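Local coordinates for protein beta-fructofuranosidase (Bifidobacterium adolescentis, PDB 6NOB) that probably hydrolyses terminal beta-fructofuranoside bonds, as in sucrose, as a member of glycoside hydrolase family 32, at residues Gly509-Thr514 with Asp625-Arg630; Glu584-Arg589 with Glu593-Gly598. One frame throughout, in Å; residues are numbered along the deposited sequence.

Both interactions belong to the C-terminal beta-sandwich that follows the propeller domain, where the active site of family 32 enzymes lies. Both reach the same antiparallel sheet, in which strand 519-526 runs between strand 624-632 of interaction 1 and strand 582-588 of interaction 2. Their centres are about 14 Å apart and their nearest atoms about 7 Å apart, so they do not touch. Interaction 1 joins this sheet face to face with the second sheet, about 32 Å from the chain centre. Interaction 2 pairs neighbouring strands within the sheet, about 18 Å from that centre and beside the propeller. Its hairpin is nested in the long chain loop closed by interaction 1.

Interaction 1: Gly509-Thr514 with Asp625-Arg630; sequences GDMVVT and DAVDAR
Met511 reaches across to Val627 with its sulfur. Its CB heads toward the opposite strand, and CG stands beside the backbone N (chi1 -59°), not yet close to the valine. SD closes the gap, lying 3.8 Å from Val627 CG2. The chain is extended beyond CG, and CE carries on past this methyl; the thioether runs alongside the valine, the two side chains pointing in opposing senses. Two residues on, Ala629 CB fits against the fork of Val513, 3.9 Å from Val513 CG1 and equally far from Val513 CG2. The backbones are closer here, consistent with the small alanine: the CA atoms of Val513 and Ala629 are 7.4 Å apart, those of Met511 and Val627 8.8 Å. Val504 adds to the layer, touching both Val513 and Val627. On the other side of strand 624-632, Arg630 grips Asp628 side-on, Arg630 NE on Asp628 OD1 (3.0 Å) and Arg630 NH2 on Asp628 OD2 (2.7 Å), while Arg501 also pairs with OD1; this should fix the rotation of the carboxylate. Apolar side chains meeting between two strands of different sheets are the face-to-face packing of a beta-sandwich, here toward the margin of the core of the C-terminal domain of the family 32 fold.

Interaction 2: Glu584-Arg589 with Glu593-Gly598; sequences EVFFDR and EVFLNG
Glu584 and Phe595 form a hydrogen-bonded antiparallel pair: Glu584 N reaches Phe595 O at 2.8 Å, and Phe595 N returns to Glu584 O, also at 2.8 Å. The same Glu584 O receives a CA-H contact from Val594. With CG anti to the backbone N (chi1 -162°) and the chain extended, the buried Glu584 carboxylate is hydrogen-bonded to the hydroxyls of Tyr494 and Tyr521, one on each oxygen. Val585 faces Val594 in the non-hydrogen-bonded pair, their CG2 methyls 4.3 Å apart, on the side opposite the phenylalanines. Phe586 pairs with Glu593 through N to Glu593 O (2.9 Å, 171° at the hydrogen) and O to Glu593 N. Its ring atom CD1 comes to 4.1 Å from CE1 of Phe595, near the plane of the Phe595 ring and at its edge. Asp588, farther along, binds Gly119, Ala120 and His121 with its carboxylate. The hairpin lies between strands 519-526 and 601-606. Val585 packs on Met534 of strand 532-540 in the second sheet; both phenylalanines touch Pro489 at the end of strand 484-489, and Glu593 binds His121 and Arg476, joining the sandwich to the propeller.

Interaction 1: Gly509-Thr514 with Asp625-Arg630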
loop_
_atom_site.group_PDB
_atom_site.type_symbol
_atom_site.label_atom_id
_atom_site.label_comp_id
_atom_site.label_asym_id
_atom_site.label_seq_id
_atom_site.Cartn_x
_atom_site.Cartn_y
_atom_site.Cartn_z
ATOM N N GLY A 509 -24.866 28.817 14.653
ATOM C CA GLY A 509 -25.257 27.473 14.291
ATOM C C GLY A 509 -24.133 26.589 13.802
ATOM O O GLY A 509 -24.247 25.359 13.892
ATOM N N ASP A 510 -23.053 27.166 13.285
ATOM C CA ASP A 510 -21.882 26.401 12.885
ATOM C C ASP A 510 -20.934 26.241 14.065
ATOM O O ASP A 510 -20.702 27.186 14.823
ATOM C CB ASP A 510 -21.150 27.092 11.730
ATOM C CG ASP A 510 -21.702 26.710 10.371
ATOM O OD1 ASP A 510 -22.647 25.900 10.313
ATOM O OD2 ASP A 510 -21.183 27.219 9.356
ATOM N N MET A 511 -20.396 25.037 14.219
ATOM C CA MET A 511 -19.292 24.787 15.135
ATOM C C MET A 511 -17.998 24.799 14.333
ATOM O O MET A 511 -17.888 24.103 13.318
ATOM C CB MET A 511 -19.467 23.454 15.864
ATOM C CG MET A 511 -20.744 23.365 16.688
ATOM S SD MET A 511 -20.852 21.857 17.671
ATOM C CE MET A 511 -22.476 22.044 18.409
ATOM N N VAL A 512 -17.032 25.600 14.774
ATOM C CA VAL A 512 -15.816 25.862 14.011
ATOM C C VAL A 512 -14.610 25.495 14.863
ATOM O O VAL A 512 -14.541 25.853 16.045
ATOM C CB VAL A 512 -15.740 27.332 13.555
ATOM C CG1 VAL A 512 -14.459 27.586 12.777
ATOM C CG2 VAL A 512 -16.957 27.693 12.713
ATOM N N VAL A 513 -13.663 24.779 14.259
ATOM C CA VAL A 513 -12.397 24.422 14.889
ATOM C C VAL A 513 -11.277 24.795 13.928
ATOM O O VAL A 513 -11.263 24.334 12.779
ATOM C CB VAL A 513 -12.326 22.927 15.245
ATOM C CG1 VAL A 513 -10.903 22.539 15.619
ATOM C CG2 VAL A 513 -13.282 22.603 16.380
ATOM N N THR A 514 -10.346 25.629 14.388
ATOM C CA THR A 514 -9.171 25.968 13.595
ATOM C C THR A 514 -8.118 24.879 13.751
ATOM O O THR A 514 -7.766 24.499 14.871
ATOM C CB THR A 514 -8.601 27.322 14.017
ATOM O OG1 THR A 514 -9.597 28.337 13.842
ATOM C CG2 THR A 514 -7.383 27.674 13.176
ATOM N N ASP A 625 -24.260 16.110 19.801
ATOM C CA ASP A 625 -24.093 15.794 21.216
ATOM C C ASP A 625 -22.744 16.272 21.744
ATOM O O ASP A 625 -22.673 16.880 22.817
ATOM C CB ASP A 625 -24.255 14.289 21.447
ATOM C CG ASP A 625 -25.709 13.875 21.625
ATOM O OD1 ASP A 625 -26.525 14.714 22.062
ATOM O OD2 ASP A 625 -26.033 12.704 21.330
ATOM N N ALA A 626 -21.664 16.010 21.010
ATOM C CA ALA A 626 -20.333 16.345 21.498
ATOM C C ALA A 626 -19.376 16.473 20.323
ATOM O O ALA A 626 -19.585 15.881 19.260
ATOM C CB ALA A 626 -19.819 15.296 22.491
ATOM N N VAL A 627 -18.316 17.253 20.537
ATOM C CA VAL A 627 -17.256 17.451 19.553
ATOM C C VAL A 627 -15.917 17.365 20.275
ATOM O O VAL A 627 -15.647 18.157 21.184
ATOM C CB VAL A 627 -17.382 18.799 18.816
ATOM C CG1 VAL A 627 -16.127 19.081 18.003
ATOM C CG2 VAL A 627 -18.609 18.804 17.917
ATOM N N ASP A 628 -15.081 16.411 19.868
ATOM C CA ASP A 628 -13.743 16.213 20.426
ATOM C C ASP A 628 -12.756 16.392 19.277
ATOM O O ASP A 628 -12.554 15.472 18.480
ATOM C CB ASP A 628 -13.623 14.834 21.076
ATOM C CG ASP A 628 -12.214 14.519 21.562
ATOM O OD1 ASP A 628 -11.361 15.430 21.604
ATOM O OD2 ASP A 628 -11.963 13.347 21.915
ATOM N N ALA A 629 -12.152 17.574 19.185
ATOM C CA ALA A 629 -11.215 17.903 18.119
ATOM C C ALA A 629 -9.833 18.125 18.714
ATOM O O ALA A 629 -9.697 18.788 19.748
ATOM C CB ALA A 629 -11.668 19.144 17.347
ATOM N N ARG A 630 -8.813 17.567 18.061
ATOM C CA ARG A 630 -7.443 17.637 18.548
ATOM C C ARG A 630 -6.490 17.822 17.377
ATOM O O ARG A 630 -6.725 17.311 16.278
ATOM C CB ARG A 630 -7.045 16.371 19.332
ATOM C CG ARG A 630 -7.963 16.028 20.495
ATOM C CD ARG A 630 -7.541 14.752 21.201
ATOM N NE ARG A 630 -8.685 14.105 21.837
ATOM C CZ ARG A 630 -8.596 13.148 22.756
ATOM N NH1 ARG A 630 -7.408 12.716 23.161
ATOM N NH2 ARG A 630 -9.698 12.623 23.271
#

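Interaction 2: Glu584-Arg589 with Glu593-Gly598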
loop_
_atom_site.group_PDB
_atom_site.type_symbol
_atom_site.label_atom_id
_atom_site.label_comp_id
_atom_site.label_asym_id
_atom_site.label_seq_id
_atom_site.Cartn_x
_atom_site.Cartn_y
_atom_site.Cartn_z
ATOM N N GLU A 584 -15.653 9.868 13.118
ATOM C CA GLU A 584 -14.265 10.046 13.519
ATOM C C GLU A 584 -13.443 10.380 12.282
ATOM O O GLU A 584 -13.465 9.633 11.301
ATOM C CB GLU A 584 -13.729 8.790 14.212
ATOM C CG GLU A 584 -12.478 9.033 15.028
ATOM C CD GLU A 584 -12.070 7.838 15.873
ATOM O OE1 GLU A 584 -11.906 6.731 15.318
ATOM O OE2 GLU A 584 -11.912 8.009 17.099
ATOM N N VAL A 585 -12.727 11.504 12.329
ATOM C CA VAL A 585 -12.048 12.053 11.160
ATOM C C VAL A 585 -10.568 12.232 11.465
ATOM O O VAL A 585 -10.206 12.845 12.476
ATOM C CB VAL A 585 -12.660 13.398 10.725
ATOM C CG1 VAL A 585 -11.958 13.923 9.484
ATOM C CG2 VAL A 585 -14.153 13.251 10.482
ATOM N N PHE A 586 -9.717 11.700 10.589
ATOM C CA PHE A 586 -8.290 12.007 10.558
ATOM C C PHE A 586 -8.013 12.736 9.247
ATOM O O PHE A 586 -8.128 12.139 8.170
ATOM C CB PHE A 586 -7.427 10.747 10.643
ATOM C CG PHE A 586 -7.529 10.000 11.946
ATOM C CD1 PHE A 586 -8.590 9.143 12.192
ATOM C CD2 PHE A 586 -6.536 10.119 12.904
ATOM C CE1 PHE A 586 -8.673 8.441 13.381
ATOM C CE2 PHE A 586 -6.614 9.420 14.097
ATOM C CZ PHE A 586 -7.685 8.579 14.335
ATOM N N PHE A 587 -7.649 14.013 9.326
ATOM C CA PHE A 587 -7.195 14.754 8.155
ATOM C C PHE A 587 -5.748 15.170 8.361
ATOM O O PHE A 587 -5.434 15.879 9.323
ATOM C CB PHE A 587 -8.057 15.983 7.871
ATOM C CG PHE A 587 -7.658 16.698 6.615
ATOM C CD1 PHE A 587 -8.000 16.181 5.377
ATOM C CD2 PHE A 587 -6.904 17.860 6.668
ATOM C CE1 PHE A 587 -7.620 16.821 4.212
ATOM C CE2 PHE A 587 -6.521 18.505 5.506
ATOM C CZ PHE A 587 -6.878 17.983 4.276
ATOM N N ASP A 588 -4.876 14.751 7.442
ATOM C CA ASP A 588 -3.432 14.915 7.580
ATOM C C ASP A 588 -2.900 15.659 6.349
ATOM O O ASP A 588 -2.275 15.065 5.467
ATOM C CB ASP A 588 -2.754 13.555 7.767
ATOM C CG ASP A 588 -1.262 13.668 8.011
ATOM O OD1 ASP A 588 -0.796 14.759 8.402
ATOM O OD2 ASP A 588 -0.558 12.656 7.813
ATOM N N ARG A 589 -3.176 16.965 6.297
ATOM C CA ARG A 589 -2.648 17.883 5.289
ATOM C C ARG A 589 -3.169 17.605 3.880
ATOM O O ARG A 589 -3.734 18.501 3.243
ATOM C CB ARG A 589 -1.115 17.862 5.304
ATOM C CG ARG A 589 -0.514 18.539 6.530
ATOM C CD ARG A 589 0.880 18.019 6.831
ATOM N NE ARG A 589 1.837 18.380 5.789
ATOM C CZ ARG A 589 2.520 19.520 5.765
ATOM N NH1 ARG A 589 2.353 20.416 6.729
ATOM N NH2 ARG A 589 3.372 19.764 4.779
ATOM N N GLU A 593 -9.146 10.329 6.300
ATOM C CA GLU A 593 -9.604 8.982 6.625
ATOM C C GLU A 593 -10.716 9.112 7.654
ATOM O O GLU A 593 -10.508 9.697 8.722
ATOM C CB GLU A 593 -8.463 8.105 7.155
ATOM C CG GLU A 593 -7.275 7.997 6.208
ATOM C CD GLU A 593 -6.291 6.921 6.611
ATOM O OE1 GLU A 593 -6.665 5.731 6.569
ATOM O OE2 GLU A 593 -5.142 7.264 6.965
ATOM N N VAL A 594 -11.891 8.579 7.329
ATOM C CA VAL A 594 -13.097 8.768 8.126
ATOM C C VAL A 594 -13.601 7.407 8.582
ATOM O O VAL A 594 -13.669 6.464 7.785
ATOM C CB VAL A 594 -14.182 9.514 7.327
ATOM C CG1 VAL A 594 -15.454 9.643 8.146
ATOM C CG2 VAL A 594 -13.674 10.881 6.889
ATOM N N PHE A 595 -13.964 7.310 9.859
ATOM C CA PHE A 595 -14.503 6.089 10.440
ATOM C C PHE A 595 -15.843 6.398 11.090
ATOM O O PHE A 595 -15.945 7.319 11.906
ATOM C CB PHE A 595 -13.516 5.491 11.450
ATOM C CG PHE A 595 -12.179 5.177 10.848
ATOM C CD1 PHE A 595 -11.177 6.134 10.813
ATOM C CD2 PHE A 595 -11.937 3.936 10.279
ATOM C CE1 PHE A 595 -9.953 5.853 10.238
ATOM C CE2 PHE A 595 -10.715 3.649 9.705
ATOM C CZ PHE A 595 -9.720 4.608 9.685
ATOM N N LEU A 596 -16.869 5.638 10.717
ATOM C CA LEU A 596 -18.230 5.874 11.173
ATOM C C LEU A 596 -18.682 4.751 12.095
ATOM O O LEU A 596 -18.362 3.579 11.866
ATOM C CB LEU A 596 -19.190 5.990 9.986
ATOM C CG LEU A 596 -18.800 7.005 8.910
ATOM C CD1 LEU A 596 -19.889 7.116 7.860
ATOM C CD2 LEU A 596 -18.525 8.360 9.537
ATOM N N ASN A 597 -19.427 5.122 13.137
ATOM C CA ASN A 597 -19.995 4.165 14.088
ATOM C C ASN A 597 -18.924 3.233 14.652
ATOM O O ASN A 597 -19.134 2.028 14.805
ATOM C CB ASN A 597 -21.130 3.367 13.446
ATOM C CG ASN A 597 -22.416 4.164 13.345
ATOM O OD1 ASN A 597 -22.460 5.341 13.704
ATOM N ND2 ASN A 597 -23.473 3.525 12.856
ATOM N N GLY A 598 -17.758 3.800 14.960
ATOM C CA GLY A 598 -16.680 3.017 15.530
ATOM C C GLY A 598 -16.039 2.032 14.582
ATOM O O GLY A 598 -15.433 1.057 15.034
#